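Acyl-coenzyme A oxidase (Caenorhabditis elegans, PDB 5K3J) catalyses the FAD-dependent first step of peroxisomal beta-oxidation, desaturating the CoA thioesters of ascaroside pheromones that carry a five-carbon omega side chain. Local coordinates at residues N11-E16 / V317-H322; V437-L442 / A526-T531; Y445-V450 / K497-F502. All coordinates share one frame; numbering follows the deposited sequence.

Contact 2 is the deepest of the three, its centre about 17 Å from the centre of the chain, and all its touching residues are buried. Contact 3 is buried too, but lies about 28 Å out. The two share helix 435-450, which meets helix 520-543 in contact 2 and helix 481-507 in contact 3; the centres of contacts 2 and 3 are about 11 Å apart, and L446 packs on H530 between them. Contact 1 stands apart, partly buried about 32 Å from the chain's centre, and pairs a short helix with a loop. Charge dominates there, whereas contact 2 mixes leucines with one hydroxyl bond beside ATP, and contact 3 sets two valines against a threonine and a phenylalanine ring, with no hydrogen bond between the segments.

Contact 1: residues N11-E16 / V317-H322; sequences NPELLE and VRRQGH. With FAD (flavin-adenine dinucleotide), chain G.
The carboxylate of E13 and the guanidinium of R319 meet tip to tip at their edges, their planes 37° apart. Side-on, R319 offers two nitrogens, one to each oxygen. NE gives a nearly straight bond to OE2 of E13 (2.8 Å, N-H...O 168°), with OE2 close to the guanidinium plane. NH2 reaches the syn lone pair of OE1 of E13, modelled at 2.5 Å, a length not to be read closely at this resolution, and that oxygen is tilted from the guanidinium plane. E16 adds a second negative charge, its OE2 4.2 Å from NH2 of R319, but its own salt bridge goes to K331. The guanidinium of R318, on the adjacent residue, takes O2A of the FAD pyrophosphate at its edge, in plane, with NE at 2.6 Å and NH2 at 3.0 Å from that oxygen. The loop after helix 287-315, in the C-alpha1 region of the acyl-CoA oxidase, thus holds helix 12-18 through R319 and the cofactor through R318. An alanine in place of R319 would probably leave the E13 carboxylate without its charged mate and the start of the helix less firmly tied to the loop. N11 is the N-cap of that helix: its OD1 accepts from E13 N (3.1 Å), while its ND2 binds G624 O. Beside the salt bridge, V317 and L14 cross at about a right angle, V317 CG2 against L14 CD2 at 4.2 Å. FAD is shared across the dimer, with S156, T150 and G189 of the second subunit also bonding it.

Contact 2: residues V437-L442 / A526-T531; sequences VMLLQL and ASRLHT. With ATP (adenosine-5'-triphosphate), chain D.
S527 donates its hydroxyl to the backbone of L439, OG lying 2.6 Å from O in the carbonyl plane. OG stands anti to its own carbonyl carbon (chi1 -71°), which turns it to the other helix; its weak second contact with L523 O, one turn back, could at most share that proton, and S527 is poorly ordered, so its details deserve caution. L439 has CG anti to its carbonyl carbon, beside the backbone N, which brings both its methyls to the other helix. CD2 rests against S527 CB (3.8 Å) and R528 CG (4.0 Å), while CD1 comes 3.7 Å from N6 of ATP. L442, its CG anti to the backbone N instead, packs CG over S527 OG and carries CD2 onward to the CG2 methyl of T531. The chain of R528 bends at chi3 (-97°), and its guanidinium is thereby laid along the triphosphate: NH1 donates to O1G at 2.8 Å, and O3A sits above one face, offset toward the rim. ATP is shared across the dimer, with Q402 and H340 of the second subunit also bonding it. The two helix segments approach to 8.9 Å between axes, at an angle of 76°. Helix 379-405 closes one flank, S390 touching L439 and V391 touching R528 and T531, and helix 481-507 presents Q494 to A526 and L529.

Contact 3: residues Y445-V450 / K497-F502; sequences YLVKSV and KATEKF
T499 packs between V447 and V450 where two helices cross almost at right angles in the helical C-terminal half of the acyl-CoA oxidase fold. The axes of segments 445-450 and 497-502 pass 9.7 Å apart with a signed crossing angle of -86°, so the meeting is limited to one patch on each. Helix 435-450, in its final turns, is joined here to helix 481-507. Apolar contacts carry most of it. The CG2 methyl of T499 stands anti to its backbone N, meeting V450 tip to tip, CG2 to CG1 at 3.9 Å. V447 crosses the same threonine obliquely, its CG2 lying 3.8 Å from T499 OG1. That hydroxyl makes its hydrogen bond within its own helix, to A495 O, so the approach of V447 is van der Waals in kind. The aromatic part belongs to F502, whose ring edge receives V447 CG1, with CE2 at 4.3 Å from it; W516 meets this ring edge-to-face and touches V447 as well. Away from this apolar patch, K497 of helix 481-507 forms a salt bridge with D584 of the second subunit. Inside segment 445-450, a bond bridges one helical turn: S449 OG donates to Y445 O at 2.9 Å, with a C=O...donor angle of 169°, and that same OG lies 4.0 Å above the plane of the Y445 ring, over its centre.

Contact 1: residues N11-E16 / V317-H322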
loop_
_atom_site.group_PDB
_atom_site.type_symbol
_atom_site.label_atom_id
_atom_site.label_comp_id
_atom_site.label_asym_id
_atom_site.label_seq_id
_atom_site.Cartn_x
_atom_site.Cartn_y
_atom_site.Cartn_z
ATOM N N ASN A 11 2.342 21.616 22.576
ATOM C CA ASN A 11 3.661 21.875 22.012
ATOM C C ASN A 11 3.645 23.182 21.229
ATOM O O ASN A 11 2.854 23.332 20.298
ATOM C CB ASN A 11 4.097 20.710 21.112
ATOM C CG ASN A 11 5.589 20.728 20.798
ATOM O OD1 ASN A 11 6.228 21.783 20.786
ATOM N ND2 ASN A 11 6.148 19.552 20.536
ATOM N N PRO A 12 4.510 24.136 21.612
ATOM C CA PRO A 12 4.612 25.438 20.943
ATOM C C PRO A 12 4.803 25.309 19.434
ATOM O O PRO A 12 4.387 26.194 18.684
ATOM C CB PRO A 12 5.841 26.066 21.600
ATOM C CG PRO A 12 5.848 25.484 22.962
ATOM C CD PRO A 12 5.376 24.067 22.803
ATOM N N GLU A 13 5.421 24.212 19.006
ATOM C CA GLU A 13 5.555 23.899 17.589
ATOM C C GLU A 13 4.183 23.877 16.915
ATOM O O GLU A 13 4.000 24.436 15.833
ATOM C CB GLU A 13 6.258 22.551 17.397
ATOM C CG GLU A 13 7.633 22.440 18.048
ATOM C CD GLU A 13 8.741 23.049 17.212
ATOM O OE1 GLU A 13 8.457 23.953 16.399
ATOM O OE2 GLU A 13 9.901 22.614 17.369
ATOM N N LEU A 14 3.218 23.237 17.567
ATOM C CA LEU A 14 1.858 23.173 17.045
ATOM C C LEU A 14 1.036 24.400 17.428
ATOM O O LEU A 14 0.113 24.787 16.707
ATOM C CB LEU A 14 1.148 21.912 17.535
ATOM C CG LEU A 14 1.482 20.613 16.803
ATOM C CD1 LEU A 14 0.413 19.558 17.057
ATOM C CD2 LEU A 14 1.654 20.856 15.310
ATOM N N LEU A 15 1.366 25.004 18.566
ATOM C CA LEU A 15 0.645 26.182 19.031
ATOM C C LEU A 15 0.801 27.346 18.060
ATOM O O LEU A 15 -0.151 28.084 17.806
ATOM C CB LEU A 15 1.122 26.599 20.423
ATOM C CG LEU A 15 0.394 27.810 21.010
ATOM C CD1 LEU A 15 -1.097 27.541 21.103
ATOM C CD2 LEU A 15 0.961 28.194 22.374
ATOM N N GLU A 16 2.004 27.499 17.516
ATOM C CA GLU A 16 2.294 28.609 16.617
ATOM C C GLU A 16 1.739 28.333 15.223
ATOM O O GLU A 16 1.562 29.252 14.426
ATOM C CB GLU A 16 3.802 28.879 16.552
ATOM C CG GLU A 16 4.597 27.886 15.723
ATOM C CD GLU A 16 6.060 28.277 15.595
ATOM O OE1 GLU A 16 6.482 29.240 16.272
ATOM O OE2 GLU A 16 6.789 27.623 14.817
ATOM N N VAL A 317 6.088 19.365 13.421
ATOM C CA VAL A 317 6.941 19.129 14.583
ATOM C C VAL A 317 8.328 18.692 14.134
ATOM O O VAL A 317 9.335 19.288 14.521
ATOM C CB VAL A 317 6.358 18.057 15.517
ATOM C CG1 VAL A 317 7.351 17.725 16.627
ATOM C CG2 VAL A 317 5.011 18.510 16.083
ATOM N N ARG A 318 8.359 17.642 13.316
ATOM C CA ARG A 318 9.601 17.104 12.767
ATOM C C ARG A 318 10.424 18.177 12.065
ATOM O O ARG A 318 10.074 18.632 10.977
ATOM C CB ARG A 318 9.303 15.966 11.789
ATOM C CG ARG A 318 10.521 15.445 11.036
ATOM C CD ARG A 318 11.517 14.806 11.991
ATOM N NE ARG A 318 12.426 13.885 11.314
ATOM C CZ ARG A 318 13.204 13.016 11.952
ATOM N NH1 ARG A 318 13.167 12.953 13.278
ATOM N NH2 ARG A 318 14.008 12.205 11.275
ATOM N N ARG A 319 11.519 18.584 12.695
ATOM C CA ARG A 319 12.459 19.488 12.053
ATOM C C ARG A 319 13.623 18.695 11.471
ATOM O O ARG A 319 14.244 17.892 12.163
ATOM C CB ARG A 319 12.969 20.538 13.039
ATOM C CG ARG A 319 11.880 21.409 13.638
ATOM C CD ARG A 319 12.487 22.402 14.611
ATOM N NE ARG A 319 11.497 23.317 15.168
ATOM C CZ ARG A 319 11.160 24.477 14.610
ATOM N NH1 ARG A 319 11.728 24.862 13.470
ATOM N NH2 ARG A 319 10.251 25.254 15.189
ATOM N N GLN A 320 13.908 18.917 10.193
ATOM C CA GLN A 320 14.971 18.186 9.514
ATOM C C GLN A 320 15.490 18.953 8.306
ATOM O O GLN A 320 14.716 19.379 7.450
ATOM C CB GLN A 320 14.476 16.804 9.085
ATOM C CG GLN A 320 15.042 15.658 9.905
ATOM C CD GLN A 320 16.387 15.192 9.393
ATOM O OE1 GLN A 320 16.796 15.542 8.287
ATOM N NE2 GLN A 320 17.081 14.394 10.192
ATOM N N GLY A 321 16.807 19.117 8.240
ATOM C CA GLY A 321 17.434 19.852 7.158
ATOM C C GLY A 321 17.477 21.332 7.475
ATOM O O GLY A 321 16.897 21.775 8.463
ATOM N N HIS A 322 18.164 22.097 6.634
ATOM C CA HIS A 322 18.272 23.540 6.821
ATOM C C HIS A 322 17.753 24.302 5.605
ATOM O O HIS A 322 17.940 23.874 4.467
ATOM C CB HIS A 322 19.726 23.942 7.102
ATOM C CG HIS A 322 20.188 23.629 8.492
ATOM N ND1 HIS A 322 19.899 24.438 9.571
ATOM C CD2 HIS A 322 20.932 22.609 8.976
ATOM C CE1 HIS A 322 20.440 23.924 10.661
ATOM N NE2 HIS A 322 21.072 22.813 10.329
HETATM P PA FAD G . 12.950 12.531 7.478
HETATM O O1A FAD G . 14.385 12.946 7.145
HETATM O O2A FAD G . 12.556 13.085 8.815
HETATM O O5B FAD G . 11.949 13.101 6.345
HETATM C C5B FAD G . 10.533 13.011 6.576
HETATM C C4B FAD G . 9.813 13.929 5.544
HETATM O O4B FAD G . 10.422 15.079 5.484
HETATM C C3B FAD G . 9.913 13.323 4.139
HETATM O O3B FAD G . 8.776 13.539 3.466
HETATM C C2B FAD G . 11.082 14.099 3.468
HETATM O O2B FAD G . 10.854 14.195 1.989
HETATM C C1B FAD G . 11.016 15.264 4.000
HETATM N N9A FAD G . 12.314 15.861 4.074
HETATM C C8A FAD G . 13.194 15.753 5.086
HETATM N N7A FAD G . 14.295 16.474 4.757
HETATM C C5A FAD G . 14.085 17.031 3.529
HETATM C C6A FAD G . 14.877 17.851 2.733
HETATM N N6A FAD G . 16.175 18.423 2.860
HETATM N N1A FAD G . 14.428 18.264 1.548
HETATM C C2A FAD G . 13.191 17.886 1.117
HETATM N N3A FAD G . 12.414 17.084 1.894
HETATM C C4A FAD G . 12.871 16.660 3.105
HETATM N N1 FAD G . 18.649 3.502 10.295
HETATM C C2 FAD G . 19.931 2.964 10.740
HETATM O O2 FAD G . 20.819 3.718 11.077
HETATM N N3 FAD G . 20.150 1.516 10.777
HETATM C C4 FAD G . 19.118 0.635 10.383
HETATM O O4 FAD G . 19.305 -0.598 10.416
HETATM C C4X FAD G . 17.809 1.180 9.930
HETATM N N5 FAD G . 16.750 0.285 9.527
HETATM C C5X FAD G . 15.467 0.823 9.084
HETATM C C6 FAD G . 14.439 -0.052 8.691
HETATM C C7 FAD G . 13.201 0.464 8.263
HETATM C C7M FAD G . 12.243 -0.672 7.889
HETATM C C8 FAD G . 12.991 1.847 8.226
HETATM C C8M FAD G . 11.693 2.499 7.781
HETATM C C9 FAD G . 14.017 2.730 8.618
HETATM C C9A FAD G . 15.256 2.220 9.046
HETATM N N10 FAD G . 16.336 3.139 9.456
HETATM C C10 FAD G . 17.597 2.611 9.895
HETATM C "C1'" FAD G . 16.128 4.603 9.430
HETATM C "C2'" FAD G . 16.164 5.134 8.000
HETATM O "O2'" FAD G . 17.427 4.937 7.467
HETATM C "C3'" FAD G . 15.861 6.606 8.042
HETATM O "O3'" FAD G . 14.613 6.802 8.658
HETATM C "C4'" FAD G . 15.825 7.169 6.647
HETATM O "O4'" FAD G . 17.103 7.059 6.065
HETATM C "C5'" FAD G . 15.418 8.625 6.718
HETATM O "O5'" FAD G . 14.209 8.722 7.458
HETATM P P FAD G . 13.898 10.042 8.306
HETATM O O1P FAD G . 13.304 9.642 9.660
HETATM O O2P FAD G . 15.152 10.825 8.524
HETATM O O3P FAD G . 12.869 10.938 7.515
#

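Contact 2: residues V437-L442 / A526-T531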
loop_
_atom_site.group_PDB
_atom_site.type_symbol
_atom_site.label_atom_id
_atom_site.label_comp_id
_atom_site.label_asym_id
_atom_site.label_seq_id
_atom_site.Cartn_x
_atom_site.Cartn_y
_atom_site.Cartn_z
ATOM N N VAL A 437 -13.606 -4.154 -12.209
ATOM C CA VAL A 437 -14.947 -4.586 -12.591
ATOM C C VAL A 437 -15.960 -3.452 -12.449
ATOM O O VAL A 437 -16.866 -3.309 -13.272
ATOM C CB VAL A 437 -15.405 -5.793 -11.741
ATOM C CG1 VAL A 437 -16.847 -6.158 -12.051
ATOM C CG2 VAL A 437 -14.487 -6.982 -11.975
ATOM N N MET A 438 -15.791 -2.643 -11.409
ATOM C CA MET A 438 -16.706 -1.539 -11.131
ATOM C C MET A 438 -16.481 -0.373 -12.088
ATOM O O MET A 438 -17.430 0.308 -12.478
ATOM C CB MET A 438 -16.559 -1.062 -9.684
ATOM C CG MET A 438 -17.146 -2.003 -8.645
ATOM S SD MET A 438 -18.867 -2.427 -8.973
ATOM C CE MET A 438 -18.703 -4.168 -9.355
ATOM N N LEU A 439 -15.223 -0.142 -12.454
ATOM C CA LEU A 439 -14.883 0.874 -13.444
ATOM C C LEU A 439 -15.464 0.481 -14.795
ATOM O O LEU A 439 -15.854 1.335 -15.591
ATOM C CB LEU A 439 -13.367 1.056 -13.549
ATOM C CG LEU A 439 -12.668 1.952 -12.522
ATOM C CD1 LEU A 439 -11.164 1.930 -12.729
ATOM C CD2 LEU A 439 -13.198 3.371 -12.619
ATOM N N LEU A 440 -15.518 -0.824 -15.037
ATOM C CA LEU A 440 -16.076 -1.365 -16.268
ATOM C C LEU A 440 -17.597 -1.299 -16.275
ATOM O O LEU A 440 -18.218 -1.263 -17.334
ATOM C CB LEU A 440 -15.614 -2.810 -16.472
ATOM C CG LEU A 440 -14.203 -2.943 -17.047
ATOM C CD1 LEU A 440 -13.745 -4.393 -17.046
ATOM C CD2 LEU A 440 -14.172 -2.361 -18.452
ATOM N N GLN A 441 -18.188 -1.290 -15.086
ATOM C CA GLN A 441 -19.637 -1.185 -14.949
ATOM C C GLN A 441 -20.123 0.205 -15.336
ATOM O O GLN A 441 -21.154 0.352 -15.991
ATOM C CB GLN A 441 -20.065 -1.518 -13.519
ATOM C CG GLN A 441 -20.465 -2.965 -13.311
ATOM C CD GLN A 441 -21.855 -3.262 -13.832
ATOM O OE1 GLN A 441 -22.843 -3.095 -13.120
ATOM N NE2 GLN A 441 -21.937 -3.718 -15.076
ATOM N N LEU A 442 -19.374 1.223 -14.923
ATOM C CA LEU A 442 -19.692 2.602 -15.271
ATOM C C LEU A 442 -19.437 2.856 -16.753
ATOM O O LEU A 442 -20.115 3.667 -17.385
ATOM C CB LEU A 442 -18.871 3.570 -14.416
ATOM C CG LEU A 442 -18.785 5.036 -14.851
ATOM C CD1 LEU A 442 -20.160 5.676 -14.908
ATOM C CD2 LEU A 442 -17.887 5.797 -13.908
ATOM N N ALA A 526 -11.967 6.052 -19.494
ATOM C CA ALA A 526 -13.158 6.875 -19.652
ATOM C C ALA A 526 -13.893 7.036 -18.328
ATOM O O ALA A 526 -14.260 8.148 -17.944
ATOM C CB ALA A 526 -14.082 6.273 -20.699
ATOM N N SER A 527 -14.110 5.918 -17.641
ATOM C CA SER A 527 -14.795 5.925 -16.355
ATOM C C SER A 527 -14.101 6.844 -15.355
ATOM O O SER A 527 -14.736 7.722 -14.776
ATOM C CB SER A 527 -14.887 4.506 -15.787
ATOM O OG SER A 527 -15.804 3.716 -16.525
ATOM N N ARG A 528 -12.799 6.641 -15.168
ATOM C CA ARG A 528 -12.005 7.452 -14.245
ATOM C C ARG A 528 -12.140 8.948 -14.518
ATOM O O ARG A 528 -12.334 9.738 -13.594
ATOM C CB ARG A 528 -10.528 7.047 -14.308
ATOM C CG ARG A 528 -10.166 5.872 -13.418
ATOM C CD ARG A 528 -8.660 5.638 -13.372
ATOM N NE ARG A 528 -8.229 4.604 -14.311
ATOM C CZ ARG A 528 -7.762 4.847 -15.530
ATOM N NH1 ARG A 528 -7.662 6.094 -15.966
ATOM N NH2 ARG A 528 -7.392 3.842 -16.313
ATOM N N LEU A 529 -12.039 9.331 -15.785
ATOM C CA LEU A 529 -12.186 10.729 -16.172
ATOM C C LEU A 529 -13.559 11.279 -15.782
ATOM O O LEU A 529 -13.662 12.388 -15.258
ATOM C CB LEU A 529 -11.952 10.894 -17.676
ATOM C CG LEU A 529 -10.498 10.736 -18.126
ATOM C CD1 LEU A 529 -10.386 10.758 -19.641
ATOM C CD2 LEU A 529 -9.643 11.829 -17.509
ATOM N N HIS A 530 -14.603 10.491 -16.019
ATOM C CA HIS A 530 -15.975 10.913 -15.743
ATOM C C HIS A 530 -16.204 11.219 -14.259
ATOM O O HIS A 530 -16.775 12.256 -13.918
ATOM C CB HIS A 530 -16.959 9.840 -16.212
ATOM C CG HIS A 530 -18.395 10.172 -15.941
ATOM N ND1 HIS A 530 -19.233 10.699 -16.899
ATOM C CD2 HIS A 530 -19.139 10.049 -14.817
ATOM C CE1 HIS A 530 -20.432 10.886 -16.379
ATOM N NE2 HIS A 530 -20.402 10.502 -15.115
ATOM N N THR A 531 -15.755 10.322 -13.383
ATOM C CA THR A 531 -15.965 10.487 -11.942
ATOM C C THR A 531 -15.087 11.566 -11.332
ATOM O O THR A 531 -15.443 12.162 -10.316
ATOM C CB THR A 531 -15.695 9.191 -11.160
ATOM O OG1 THR A 531 -14.306 9.115 -10.815
ATOM C CG2 THR A 531 -16.088 7.986 -11.967
HETATM P PG ATP D . -4.664 7.288 -16.821
HETATM O O1G ATP D . -5.874 7.382 -17.719
HETATM O O2G ATP D . -3.454 6.670 -17.482
HETATM O O3G ATP D . -4.376 8.544 -16.031
HETATM P PB ATP D . -4.031 5.600 -14.675
HETATM O O1B ATP D . -4.386 6.058 -13.278
HETATM O O2B ATP D . -2.638 5.835 -15.212
HETATM O O3B ATP D . -5.108 6.212 -15.704
HETATM P PA ATP D . -3.793 3.169 -16.001
HETATM O O1A ATP D . -4.950 2.612 -16.800
HETATM O O2A ATP D . -2.731 3.994 -16.689
HETATM O O3A ATP D . -4.384 4.035 -14.781
HETATM O "O5'" ATP D . -3.072 1.959 -15.227
HETATM C "C5'" ATP D . -2.050 2.221 -14.265
HETATM C "C4'" ATP D . -2.252 1.231 -13.131
HETATM O "O4'" ATP D . -3.118 1.773 -12.128
HETATM C "C3'" ATP D . -2.899 -0.032 -13.672
HETATM O "O3'" ATP D . -2.096 -1.165 -13.338
HETATM C "C2'" ATP D . -4.245 -0.114 -12.985
HETATM O "O2'" ATP D . -4.549 -1.449 -12.578
HETATM C "C1'" ATP D . -4.117 0.812 -11.784
HETATM N N9 ATP D . -5.400 1.491 -11.469
HETATM C C8 ATP D . -5.902 2.555 -12.118
HETATM N N7 ATP D . -7.088 2.946 -11.588
HETATM C C5 ATP D . -7.362 2.117 -10.565
HETATM C C6 ATP D . -8.457 1.967 -9.579
HETATM N N6 ATP D . -9.525 2.804 -9.575
HETATM N N1 ATP D . -8.348 0.966 -8.678
HETATM C C2 ATP D . -7.293 0.128 -8.669
HETATM N N3 ATP D . -6.269 0.205 -9.534
HETATM C C4 ATP D . -6.245 1.162 -10.490
#

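Contact 3: residues Y445-V450 / K497-F502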
loop_
_atom_site.group_PDB
_atom_site.type_symbol
_atom_site.label_atom_id
_atom_site.label_comp_id
_atom_site.label_asym_id
_atom_site.label_seq_id
_atom_site.Cartn_x
_atom_site.Cartn_y
_atom_site.Cartn_z
ATOM N N TYR A 445 -22.392 2.210 -18.782
ATOM C CA TYR A 445 -23.346 3.306 -18.679
ATOM C C TYR A 445 -22.867 4.499 -19.490
ATOM O O TYR A 445 -23.651 5.379 -19.838
ATOM C CB TYR A 445 -23.549 3.677 -17.210
ATOM C CG TYR A 445 -24.141 5.046 -16.924
ATOM C CD1 TYR A 445 -25.519 5.245 -16.886
ATOM C CD2 TYR A 445 -23.317 6.130 -16.640
ATOM C CE1 TYR A 445 -26.055 6.496 -16.604
ATOM C CE2 TYR A 445 -23.843 7.377 -16.358
ATOM C CZ TYR A 445 -25.211 7.556 -16.341
ATOM O OH TYR A 445 -25.734 8.798 -16.060
ATOM N N LEU A 446 -21.572 4.513 -19.792
ATOM C CA LEU A 446 -20.982 5.561 -20.614
ATOM C C LEU A 446 -21.155 5.245 -22.096
ATOM O O LEU A 446 -21.385 6.147 -22.903
ATOM C CB LEU A 446 -19.501 5.745 -20.277
ATOM C CG LEU A 446 -19.194 6.382 -18.921
ATOM C CD1 LEU A 446 -17.704 6.676 -18.785
ATOM C CD2 LEU A 446 -20.024 7.645 -18.714
ATOM N N VAL A 447 -21.041 3.968 -22.449
ATOM C CA VAL A 447 -21.298 3.532 -23.816
ATOM C C VAL A 447 -22.749 3.793 -24.168
ATOM O O VAL A 447 -23.040 4.444 -25.166
ATOM C CB VAL A 447 -20.985 2.037 -24.018
ATOM C CG1 VAL A 447 -21.527 1.558 -25.361
ATOM C CG2 VAL A 447 -19.491 1.790 -23.917
ATOM N N LYS A 448 -23.650 3.302 -23.327
ATOM C CA LYS A 448 -25.079 3.458 -23.560
ATOM C C LYS A 448 -25.482 4.930 -23.569
ATOM O O LYS A 448 -26.413 5.315 -24.273
ATOM C CB LYS A 448 -25.880 2.682 -22.505
ATOM C CG LYS A 448 -26.077 3.393 -21.167
ATOM C CD LYS A 448 -27.451 4.055 -21.102
ATOM C CE LYS A 448 -27.671 4.819 -19.806
ATOM N NZ LYS A 448 -28.977 5.539 -19.837
ATOM N N SER A 449 -24.788 5.749 -22.783
ATOM C CA SER A 449 -25.063 7.181 -22.760
ATOM C C SER A 449 -24.617 7.802 -24.076
ATOM O O SER A 449 -25.351 8.585 -24.681
ATOM C CB SER A 449 -24.374 7.861 -21.575
ATOM O OG SER A 449 -25.162 7.773 -20.397
ATOM N N VAL A 450 -23.412 7.450 -24.518
ATOM C CA VAL A 450 -22.954 7.823 -25.851
ATOM C C VAL A 450 -23.848 7.172 -26.897
ATOM O O VAL A 450 -24.365 7.847 -27.786
ATOM C CB VAL A 450 -21.492 7.412 -26.097
ATOM C CG1 VAL A 450 -21.127 7.603 -27.563
ATOM C CG2 VAL A 450 -20.567 8.216 -25.213
ATOM N N LYS A 497 -14.142 8.315 -27.696
ATOM C CA LYS A 497 -12.938 7.678 -28.220
ATOM C C LYS A 497 -12.894 6.189 -27.894
ATOM O O LYS A 497 -12.463 5.381 -28.714
ATOM C CB LYS A 497 -11.694 8.375 -27.663
ATOM C CG LYS A 497 -10.416 8.173 -28.466
ATOM C CD LYS A 497 -9.547 7.069 -27.892
ATOM C CE LYS A 497 -8.217 7.010 -28.620
ATOM N NZ LYS A 497 -7.437 8.273 -28.481
ATOM N N ALA A 498 -13.345 5.831 -26.695
ATOM C CA ALA A 498 -13.339 4.436 -26.273
ATOM C C ALA A 498 -14.550 3.686 -26.822
ATOM O O ALA A 498 -14.447 2.521 -27.210
ATOM C CB ALA A 498 -13.296 4.339 -24.753
ATOM N N THR A 499 -15.694 4.361 -26.861
ATOM C CA THR A 499 -16.925 3.749 -27.348
ATOM C C THR A 499 -16.803 3.353 -28.819
ATOM O O THR A 499 -17.167 2.240 -29.201
ATOM C CB THR A 499 -18.135 4.691 -27.167
ATOM O OG1 THR A 499 -18.402 4.869 -25.770
ATOM C CG2 THR A 499 -19.372 4.113 -27.842
ATOM N N GLU A 500 -16.267 4.257 -29.633
ATOM C CA GLU A 500 -16.156 4.033 -31.072
ATOM C C GLU A 500 -15.129 2.954 -31.404
ATOM O O GLU A 500 -15.229 2.296 -32.441
ATOM C CB GLU A 500 -15.795 5.337 -31.784
ATOM C CG GLU A 500 -16.159 5.361 -33.257
ATOM C CD GLU A 500 -17.025 6.550 -33.618
ATOM O OE1 GLU A 500 -17.133 7.486 -32.797
ATOM O OE2 GLU A 500 -17.604 6.549 -34.725
ATOM N N LYS A 501 -14.139 2.784 -30.533
ATOM C CA LYS A 501 -13.160 1.718 -30.707
ATOM C C LYS A 501 -13.830 0.381 -30.441
ATOM O O LYS A 501 -13.652 -0.576 -31.195
ATOM C CB LYS A 501 -11.957 1.906 -29.783
ATOM C CG LYS A 501 -10.989 0.730 -29.782
ATOM C CD LYS A 501 -9.713 1.053 -29.021
ATOM C CE LYS A 501 -8.848 -0.185 -28.824
ATOM N NZ LYS A 501 -7.557 0.120 -28.141
ATOM N N PHE A 502 -14.611 0.323 -29.367
ATOM C CA PHE A 502 -15.402 -0.865 -29.073
ATOM C C PHE A 502 -16.410 -1.120 -30.194
ATOM O O PHE A 502 -16.629 -2.266 -30.582
ATOM C CB PHE A 502 -16.101 -0.721 -27.716
ATOM C CG PHE A 502 -17.287 -1.623 -27.534
ATOM C CD1 PHE A 502 -17.160 -3.002 -27.604
ATOM C CD2 PHE A 502 -18.532 -1.085 -27.255
ATOM C CE1 PHE A 502 -18.262 -3.821 -27.426
ATOM C CE2 PHE A 502 -19.629 -1.899 -27.073
ATOM C CZ PHE A 502 -19.495 -3.268 -27.158
#